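Local coordinates for protein MlnE (Bacillus amyloliquefaciens subsp. plantarum, PDB 5D2E) that probably reduces a beta-keto group of the growing polyketide with NADPH, as the N-terminal B-type ketoreductase of the macrolactin assembly line, at residues Q147-F159 with Q185-V198. Sequence-based numbering, arbitrary orientation.
Sequences QLNKSLYSLFQMF and QPIYNAVESFLKTV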
ATOM      1  N   GLN A 147      12.623   7.143  -5.068  1.00 25.88           N
ATOM      2  CA  GLN A 147      11.981   5.830  -5.266  1.00 24.70           C
ATOM      3  C   GLN A 147      10.590   6.001  -5.931  1.00 23.31           C
ATOM      4  O   GLN A 147      10.234   5.276  -6.847  1.00 24.35           O
ATOM      5  CB  GLN A 147      11.878   5.037  -3.995  1.00 24.70           C
ATOM      6  CG  GLN A 147      13.246   4.560  -3.422  1.00 25.27           C
ATOM      7  CD  GLN A 147      13.059   3.390  -2.502  1.00 24.96           C
ATOM      8  OE1 GLN A 147      12.057   3.331  -1.753  1.00 25.99           O
ATOM      9  NE2 GLN A 147      13.914   2.412  -2.626  1.00 25.16           N
ATOM     10  N   LEU A 148       9.846   7.015  -5.495  1.00 25.91           N
ATOM     11  CA  LEU A 148       8.508   7.255  -6.063  1.00 25.08           C
ATOM     12  C   LEU A 148       8.639   7.652  -7.524  1.00 26.41           C
ATOM     13  O   LEU A 148       7.872   7.164  -8.396  1.00 26.52           O
ATOM     14  CB  LEU A 148       7.785   8.310  -5.261  1.00 26.54           C
ATOM     15  CG  LEU A 148       7.336   7.874  -3.856  1.00 26.07           C
ATOM     16  CD1 LEU A 148       7.072   9.116  -3.005  1.00 26.45           C
ATOM     17  CD2 LEU A 148       6.080   7.023  -3.978  1.00 26.43           C
ATOM     18  N   ASN A 149       9.636   8.466  -7.845  1.00 25.94           N
ATOM     19  CA  ASN A 149       9.838   8.779  -9.290  1.00 28.87           C
ATOM     20  C   ASN A 149      10.199   7.597 -10.173  1.00 29.92           C
ATOM     21  O   ASN A 149       9.762   7.533 -11.315  1.00 30.11           O
ATOM     22  CB  ASN A 149      10.834   9.908  -9.461  1.00 28.54           C
ATOM     23  CG  ASN A 149      10.223  11.210  -9.090  1.00 31.79           C
ATOM     24  OD1 ASN A 149       8.996  11.352  -9.060  1.00 34.00           O
ATOM     25  ND2 ASN A 149      11.049  12.165  -8.752  1.00 34.01           N
ATOM     26  N   LYS A 150      10.953   6.650  -9.622  1.00 26.14           N
ATOM     27  CA  LYS A 150      11.319   5.447 -10.334  1.00 28.01           C
ATOM     28  C   LYS A 150      10.202   4.458 -10.460  1.00 30.49           C
ATOM     29  O   LYS A 150      10.306   3.535 -11.256  1.00 33.78           O
ATOM     30  CB  LYS A 150      12.506   4.797  -9.640  1.00 30.59           C
ATOM     31  CG  LYS A 150      13.863   5.563  -9.808  1.00 32.52           C
ATOM     32  CD  LYS A 150      14.894   4.917  -8.862  1.00 34.37           C
ATOM     33  CE  LYS A 150      16.374   5.077  -9.148  1.00 43.99           C
ATOM     34  NZ  LYS A 150      16.752   6.497  -9.168  1.00 51.33           N
ATOM     35  N   SER A 151       9.110   4.627  -9.715  1.00 24.47           N
ATOM     36  CA  SER A 151       8.132   3.574  -9.626  1.00 26.75           C
ATOM     37  C   SER A 151       6.745   4.160  -9.929  1.00 25.75           C
ATOM     38  O   SER A 151       6.353   4.260 -11.081  1.00 25.05           O
ATOM     39  CB  SER A 151       8.182   2.858  -8.267  1.00 26.69           C
ATOM     40  OG  SER A 151       8.079   3.753  -7.133  1.00 24.97           O
ATOM     41  N   LEU A 152       6.043   4.621  -8.908  1.00 23.23           N
ATOM     42  CA  LEU A 152       4.684   5.178  -9.056  1.00 24.24           C
ATOM     43  C   LEU A 152       4.566   6.256 -10.098  1.00 22.21           C
ATOM     44  O   LEU A 152       3.721   6.158 -11.013  1.00 25.56           O
ATOM     45  CB  LEU A 152       4.203   5.727  -7.690  1.00 26.22           C
ATOM     46  CG  LEU A 152       2.862   6.512  -7.695  1.00 27.52           C
ATOM     47  CD1 LEU A 152       1.731   5.549  -8.023  1.00 27.61           C
ATOM     48  CD2 LEU A 152       2.718   7.246  -6.361  1.00 29.95           C
ATOM     49  N   TYR A 153       5.419   7.270 -10.036  1.00 23.95           N
ATOM     50  CA  TYR A 153       5.249   8.352 -10.961  1.00 24.34           C
ATOM     51  C   TYR A 153       5.641   8.004 -12.412  1.00 25.90           C
ATOM     52  O   TYR A 153       4.948   8.386 -13.347  1.00 26.73           O
ATOM     53  CB  TYR A 153       5.891   9.638 -10.480  1.00 24.14           C
ATOM     54  CG  TYR A 153       5.180  10.245  -9.261  1.00 28.30           C
ATOM     55  CD1 TYR A 153       3.894  10.729  -9.355  1.00 30.60           C
ATOM     56  CD2 TYR A 153       5.805  10.347  -8.044  1.00 27.84           C
ATOM     57  CE1 TYR A 153       3.231  11.277  -8.231  1.00 30.88           C
ATOM     58  CE2 TYR A 153       5.158  10.881  -6.919  1.00 28.29           C
ATOM     59  CZ  TYR A 153       3.894  11.359  -7.021  1.00 31.67           C
ATOM     60  OH  TYR A 153       3.305  11.866  -5.903  1.00 32.04           O
ATOM     61  N   SER A 154       6.699   7.241 -12.580  1.00 23.83           N
ATOM     62  CA  SER A 154       7.124   6.847 -13.902  1.00 23.72           C
ATOM     63  C   SER A 154       6.006   5.999 -14.520  1.00 24.59           C
ATOM     64  O   SER A 154       5.636   6.139 -15.687  1.00 25.00           O
ATOM     65  CB  SER A 154       8.409   5.980 -13.814  1.00 29.01           C
ATOM     66  OG  SER A 154       8.610   5.430 -15.142  1.00 32.83           O
ATOM     67  N   LEU A 155       5.450   5.104 -13.739  1.00 25.21           N
ATOM     68  CA  LEU A 155       4.356   4.257 -14.237  1.00 26.40           C
ATOM     69  C   LEU A 155       3.102   5.050 -14.544  1.00 25.66           C
ATOM     70  O   LEU A 155       2.423   4.745 -15.503  1.00 26.16           O
ATOM     71  CB  LEU A 155       4.045   3.116 -13.251  1.00 27.54           C
ATOM     72  CG  LEU A 155       5.018   1.913 -13.216  1.00 29.07           C
ATOM     73  CD1 LEU A 155       4.702   1.098 -11.995  1.00 29.06           C
ATOM     74  CD2 LEU A 155       5.041   1.051 -14.496  1.00 27.90           C
ATOM     75  N   PHE A 156       2.792   6.024 -13.707  1.00 23.78           N
ATOM     76  CA  PHE A 156       1.653   6.883 -13.981  1.00 24.87           C
ATOM     77  C   PHE A 156       1.863   7.616 -15.314  1.00 26.78           C
ATOM     78  O   PHE A 156       0.958   7.569 -16.164  1.00 25.95           O
ATOM     79  CB  PHE A 156       1.482   7.863 -12.868  1.00 26.47           C
ATOM     80  CG  PHE A 156       0.702   9.067 -13.249  1.00 26.31           C
ATOM     81  CD1 PHE A 156      -0.656   8.964 -13.497  1.00 28.85           C
ATOM     82  CD2 PHE A 156       1.323  10.274 -13.348  1.00 28.27           C
ATOM     83  CE1 PHE A 156      -1.382  10.080 -13.869  1.00 28.75           C
ATOM     84  CE2 PHE A 156       0.609  11.377 -13.717  1.00 30.19           C
ATOM     85  CZ  PHE A 156      -0.747  11.284 -13.952  1.00 27.49           C
ATOM     86  N   GLN A 157       3.044   8.231 -15.507  1.00 23.95           N
ATOM     87  CA  GLN A 157       3.328   8.908 -16.770  1.00 24.94           C
ATOM     88  C   GLN A 157       3.205   7.922 -17.960  1.00 27.12           C
ATOM     89  O   GLN A 157       2.630   8.251 -19.032  1.00 24.94           O
ATOM     90  CB  GLN A 157       4.662   9.625 -16.796  1.00 25.74           C
ATOM     91  CG  GLN A 157       4.907  10.717 -15.748  1.00 26.14           C
ATOM     92  CD  GLN A 157       3.952  11.903 -15.801  1.00 30.83           C
ATOM     93  OE1 GLN A 157       3.920  12.794 -14.904  1.00 33.12           O
ATOM     94  NE2 GLN A 157       3.221  11.971 -16.883  1.00 27.11           N
ATOM     95  N   MET A 158       3.738   6.714 -17.780  1.00 25.08           N
ATOM     96  CA  MET A 158       3.776   5.749 -18.841  1.00 25.41           C
ATOM     97  C   MET A 158       2.375   5.309 -19.212  1.00 26.52           C
ATOM     98  O   MET A 158       2.010   5.334 -20.371  1.00 24.76           O
ATOM     99  CB  MET A 158       4.620   4.550 -18.429  1.00 24.86           C
ATOM    100  CG  MET A 158       4.663   3.467 -19.506  1.00 29.20           C
ATOM    101  SD  MET A 158       5.243   1.865 -18.867  1.00 30.43           S
ATOM    102  CE  MET A 158       3.702   1.313 -18.095  1.00 30.87           C
ATOM    103  N   PHE A 159       1.542   4.963 -18.223  1.00 24.05           N
ATOM    104  CA  PHE A 159       0.201   4.491 -18.555  1.00 26.56           C
ATOM    105  C   PHE A 159      -0.661   5.621 -19.102  1.00 27.46           C
ATOM    106  O   PHE A 159      -1.385   5.429 -20.057  1.00 29.14           O
ATOM    107  CB  PHE A 159      -0.494   3.904 -17.352  1.00 27.28           C
ATOM    108  CG  PHE A 159      -0.005   2.571 -16.969  1.00 27.79           C
ATOM    109  CD1 PHE A 159      -0.141   1.507 -17.840  1.00 28.25           C
ATOM    110  CD2 PHE A 159       0.503   2.336 -15.699  1.00 31.71           C
ATOM    111  CE1 PHE A 159       0.280   0.243 -17.497  1.00 30.08           C
ATOM    112  CE2 PHE A 159       0.922   1.067 -15.349  1.00 27.55           C
ATOM    113  CZ  PHE A 159       0.820   0.029 -16.237  1.00 28.56           C
ATOM    114  N   GLN A 185      11.446  -3.014   0.876  1.00 25.65           N
ATOM    115  CA  GLN A 185      11.104  -2.030  -0.164  1.00 23.59           C
ATOM    116  C   GLN A 185       9.589  -1.675  -0.108  1.00 24.65           C
ATOM    117  O   GLN A 185       8.800  -2.126  -0.956  1.00 25.68           O
ATOM    118  CB  GLN A 185      11.462  -2.584  -1.515  1.00 25.52           C
ATOM    119  CG  GLN A 185      12.960  -2.713  -1.782  1.00 26.07           C
ATOM    120  CD  GLN A 185      13.672  -1.399  -2.081  1.00 25.36           C
ATOM    121  OE1 GLN A 185      13.290  -0.342  -1.613  1.00 26.97           O
ATOM    122  NE2 GLN A 185      14.768  -1.501  -2.824  1.00 26.78           N
ATOM    123  N   PRO A 186       9.193  -0.902   0.897  1.00 25.83           N
ATOM    124  CA  PRO A 186       7.767  -0.569   1.089  1.00 26.65           C
ATOM    125  C   PRO A 186       7.169   0.188  -0.049  1.00 25.05           C
ATOM    126  O   PRO A 186       6.051  -0.087  -0.409  1.00 28.95           O
ATOM    127  CB  PRO A 186       7.727   0.264   2.368  1.00 27.81           C
ATOM    128  CG  PRO A 186       9.081   0.231   2.948  1.00 29.49           C
ATOM    129  CD  PRO A 186      10.052  -0.380   1.982  1.00 27.66           C
ATOM    130  N   ILE A 187       7.941   1.075  -0.651  1.00 26.62           N
ATOM    131  CA  ILE A 187       7.476   1.839  -1.809  1.00 25.62           C
ATOM    132  C   ILE A 187       7.386   0.946  -3.043  1.00 26.63           C
ATOM    133  O   ILE A 187       6.294   0.774  -3.661  1.00 25.34           O
ATOM    134  CB  ILE A 187       8.335   3.075  -2.039  1.00 23.43           C
ATOM    135  CG1 ILE A 187       8.101   4.055  -0.931  1.00 25.00           C
ATOM    136  CG2 ILE A 187       8.053   3.741  -3.365  1.00 26.08           C
ATOM    137  CD1 ILE A 187       8.961   5.304  -0.966  1.00 24.77           C
ATOM    138  N   TYR A 188       8.473   0.244  -3.355  1.00 22.79           N
ATOM    139  CA  TYR A 188       8.424  -0.513  -4.577  1.00 22.02           C
ATOM    140  C   TYR A 188       7.419  -1.662  -4.508  1.00 25.46           C
ATOM    141  O   TYR A 188       6.764  -1.975  -5.494  1.00 26.01           O
ATOM    142  CB  TYR A 188       9.801  -1.026  -4.959  1.00 23.74           C
ATOM    143  CG  TYR A 188      10.836  -0.008  -5.244  1.00 22.38           C
ATOM    144  CD1 TYR A 188      10.519   1.194  -5.781  1.00 25.48           C
ATOM    145  CD2 TYR A 188      12.195  -0.292  -5.074  1.00 23.48           C
ATOM    146  CE1 TYR A 188      11.493   2.131  -6.095  1.00 24.89           C
ATOM    147  CE2 TYR A 188      13.165   0.617  -5.397  1.00 25.19           C
ATOM    148  CZ  TYR A 188      12.837   1.828  -5.934  1.00 25.53           C
ATOM    149  OH  TYR A 188      13.800   2.764  -6.308  1.00 25.29           O
ATOM    150  N   ASN A 189       7.275  -2.276  -3.330  1.00 26.97           N
ATOM    151  CA  ASN A 189       6.333  -3.387  -3.131  1.00 29.61           C
ATOM    152  C   ASN A 189       4.838  -2.905  -3.290  1.00 27.84           C
ATOM    153  O   ASN A 189       3.991  -3.600  -3.829  1.00 28.93           O
ATOM    154  CB  ASN A 189       6.577  -3.944  -1.707  1.00 33.46           C
ATOM    155  CG  ASN A 189       5.545  -4.962  -1.299  1.00 41.35           C
ATOM    156  OD1 ASN A 189       4.696  -4.669  -0.452  1.00 49.05           O
ATOM    157  ND2 ASN A 189       5.576  -6.099  -1.910  1.00 32.83           N
ATOM    158  N   ALA A 190       4.599  -1.656  -2.944  1.00 26.15           N
ATOM    159  CA  ALA A 190       3.226  -1.072  -3.021  1.00 25.33           C
ATOM    160  C   ALA A 190       2.720  -0.871  -4.451  1.00 25.92           C
ATOM    161  O   ALA A 190       1.514  -0.781  -4.698  1.00 25.79           O
ATOM    162  CB  ALA A 190       3.126   0.200  -2.209  1.00 23.25           C
ATOM    163  N   VAL A 191       3.619  -0.855  -5.425  1.00 25.29           N
ATOM    164  CA  VAL A 191       3.215  -0.733  -6.808  1.00 25.66           C
ATOM    165  C   VAL A 191       2.236  -1.762  -7.278  1.00 24.23           C
ATOM    166  O   VAL A 191       1.416  -1.433  -8.097  1.00 26.53           O
ATOM    167  CB  VAL A 191       4.457  -0.716  -7.717  1.00 26.13           C
ATOM    168  CG1 VAL A 191       4.109  -0.784  -9.178  1.00 27.59           C
ATOM    169  CG2 VAL A 191       5.320   0.506  -7.405  1.00 28.34           C
ATOM    170  N   GLU A 192       2.280  -2.963  -6.726  1.00 24.71           N
ATOM    171  CA  GLU A 192       1.361  -3.989  -7.062  1.00 28.57           C
ATOM    172  C   GLU A 192      -0.107  -3.498  -6.928  1.00 27.19           C
ATOM    173  O   GLU A 192      -0.920  -3.802  -7.783  1.00 28.15           O
ATOM    174  CB  GLU A 192       1.554  -5.187  -6.151  1.00 31.56           C
ATOM    175  CG  GLU A 192       0.567  -6.316  -6.416  1.00 41.72           C
ATOM    176  CD  GLU A 192       0.350  -7.231  -5.195  1.00 55.66           C
ATOM    177  OE1 GLU A 192       0.838  -6.910  -4.077  1.00 62.88           O
ATOM    178  OE2 GLU A 192      -0.320  -8.276  -5.367  1.00 64.80           O
ATOM    179  N   SER A 193      -0.398  -2.760  -5.851  1.00 27.03           N
ATOM    180  CA  SER A 193      -1.760  -2.229  -5.568  1.00 26.39           C
ATOM    181  C   SER A 193      -2.155  -1.236  -6.659  1.00 27.30           C
ATOM    182  O   SER A 193      -3.236  -1.284  -7.141  1.00 28.22           O
ATOM    183  CB  SER A 193      -1.746  -1.500  -4.249  1.00 27.47           C
ATOM    184  OG  SER A 193      -1.367  -2.333  -3.192  1.00 29.39           O
ATOM    185  N   PHE A 194      -1.211  -0.404  -7.125  1.00 27.79           N
ATOM    186  CA  PHE A 194      -1.437   0.503  -8.264  1.00 27.16           C
ATOM    187  C   PHE A 194      -1.727  -0.304  -9.537  1.00 28.07           C
ATOM    188  O   PHE A 194      -2.689  -0.020 -10.253  1.00 26.09           O
ATOM    189  CB  PHE A 194      -0.181   1.394  -8.414  1.00 27.57           C
ATOM    190  CG  PHE A 194      -0.229   2.365  -9.517  1.00 28.14           C
ATOM    191  CD1 PHE A 194      -0.837   3.608  -9.325  1.00 29.82           C
ATOM    192  CD2 PHE A 194       0.355   2.069 -10.733  1.00 30.12           C
ATOM    193  CE1 PHE A 194      -0.920   4.511 -10.359  1.00 31.85           C
ATOM    194  CE2 PHE A 194       0.295   2.969 -11.774  1.00 30.88           C
ATOM    195  CZ  PHE A 194      -0.354   4.190 -11.572  1.00 30.58           C
ATOM    196  N   LEU A 195      -0.889  -1.279  -9.850  1.00 25.91           N
ATOM    197  CA  LEU A 195      -1.046  -2.033 -11.098  1.00 26.60           C
ATOM    198  C   LEU A 195      -2.352  -2.809 -11.165  1.00 27.94           C
ATOM    199  O   LEU A 195      -2.976  -2.943 -12.248  1.00 28.72           O
ATOM    200  CB  LEU A 195       0.124  -3.026 -11.287  1.00 27.12           C
ATOM    201  CG  LEU A 195       1.515  -2.391 -11.424  1.00 27.08           C
ATOM    202  CD1 LEU A 195       2.618  -3.418 -11.342  1.00 28.94           C
ATOM    203  CD2 LEU A 195       1.591  -1.641 -12.748  1.00 27.36           C
ATOM    204  N   LYS A 196      -2.761  -3.371 -10.055  1.00 27.99           N
ATOM    205  CA  LYS A 196      -4.035  -4.103 -10.011  1.00 30.51           C
ATOM    206  C   LYS A 196      -5.145  -3.142 -10.368  1.00 27.99           C
ATOM    207  O   LYS A 196      -6.090  -3.515 -11.030  1.00 28.61           O
ATOM    208  CB  LYS A 196      -4.339  -4.612  -8.607  1.00 31.79           C
ATOM    209  CG  LYS A 196      -3.608  -5.865  -8.233  1.00 37.11           C
ATOM    210  CD  LYS A 196      -4.044  -6.210  -6.807  1.00 38.56           C
ATOM    211  CE  LYS A 196      -3.856  -7.667  -6.538  1.00 42.11           C
ATOM    212  NZ  LYS A 196      -3.661  -7.747  -5.076  1.00 44.59           N
ATOM    213  N   THR A 197      -5.028  -1.895  -9.938  1.00 26.90           N
ATOM    214  CA  THR A 197      -6.129  -0.949 -10.282  1.00 30.75           C
ATOM    215  C   THR A 197      -6.033  -0.430 -11.718  1.00 31.41           C
ATOM    216  O   THR A 197      -7.047  -0.295 -12.376  1.00 31.61           O
ATOM    217  CB  THR A 197      -6.592   0.025  -9.149  1.00 36.39           C
ATOM    218  OG1 THR A 197      -7.202   1.307  -9.618  1.00 37.70           O
ATOM    219  CG2 THR A 197      -5.695   0.100  -8.013  1.00 27.31           C
ATOM    220  N   VAL A 198      -4.813  -0.250 -12.246  1.00 30.18           N
ATOM    221  CA  VAL A 198      -4.672   0.036 -13.708  1.00 30.44           C
ATOM    222  C   VAL A 198      -5.390  -1.055 -14.507  1.00 29.86           C
ATOM    223  O   VAL A 198      -6.141  -0.776 -15.472  1.00 31.75           O
ATOM    224  CB  VAL A 198      -3.190   0.115 -14.116  1.00 35.18           C
ATOM    225  CG1 VAL A 198      -3.004   0.054 -15.622  1.00 35.29           C
ATOM    226  CG2 VAL A 198      -2.567   1.351 -13.494  1.00 37.50           C
TER
HETATM  227  O   HOH W   1      10.816   0.899  -1.566  1.00 26.06           O
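Gln147 tilts its amide over the rim of one face of the Tyr188 ring, and its NE2 donates to Gln185 OE1 (3.0 Å, 162° at the hydrogen). A water ties the same corner together, donating to Gln147 OE1 and Gln185 OE1 and accepting from Tyr188 N, so Gln185, the residue just before its helix, has its OE1 gripped by two bonds; its NE2 bonds to Gly135 O and Glu178 O. Ser151 OG lies at the edge of the Tyr188 ring, held by a 2.7 Å bond to Gln147 O in its own helix; the Tyr188 hydroxyl is hydrogen-bonded to Ala134 O, outside the two helices. Further along, the contact is apolar. Val191 CG1 presses tightly on Leu155 CD1 at 3.4 Å. Phe194, with CG anti to its backbone N (chi1 180°), reaches toward 147-159: Leu152 CD1 sits over one face, 3.5 Å from Phe194 CD1, while Phe159 CD2 meets the edge. Phe159 in turn is sandwiched, Met158 CE on one face and Val198 CG1 on the other, a CH-pi contact 3.8 Å from the centroid; Leu195 CD2 lies at its edge. The helices run nearly parallel, 17° apart with axes 9.2 Å from each other. Leu155 and Tyr188 also touch strand 127-133, and Phe159 and Val191 strand 171-180. Such neighbouring parallel helices against parallel strands are characteristic of the Rossmann-like structural subdomain of a modular ketoreductase; NADP(+) is bound in the catalytic subdomain that follows.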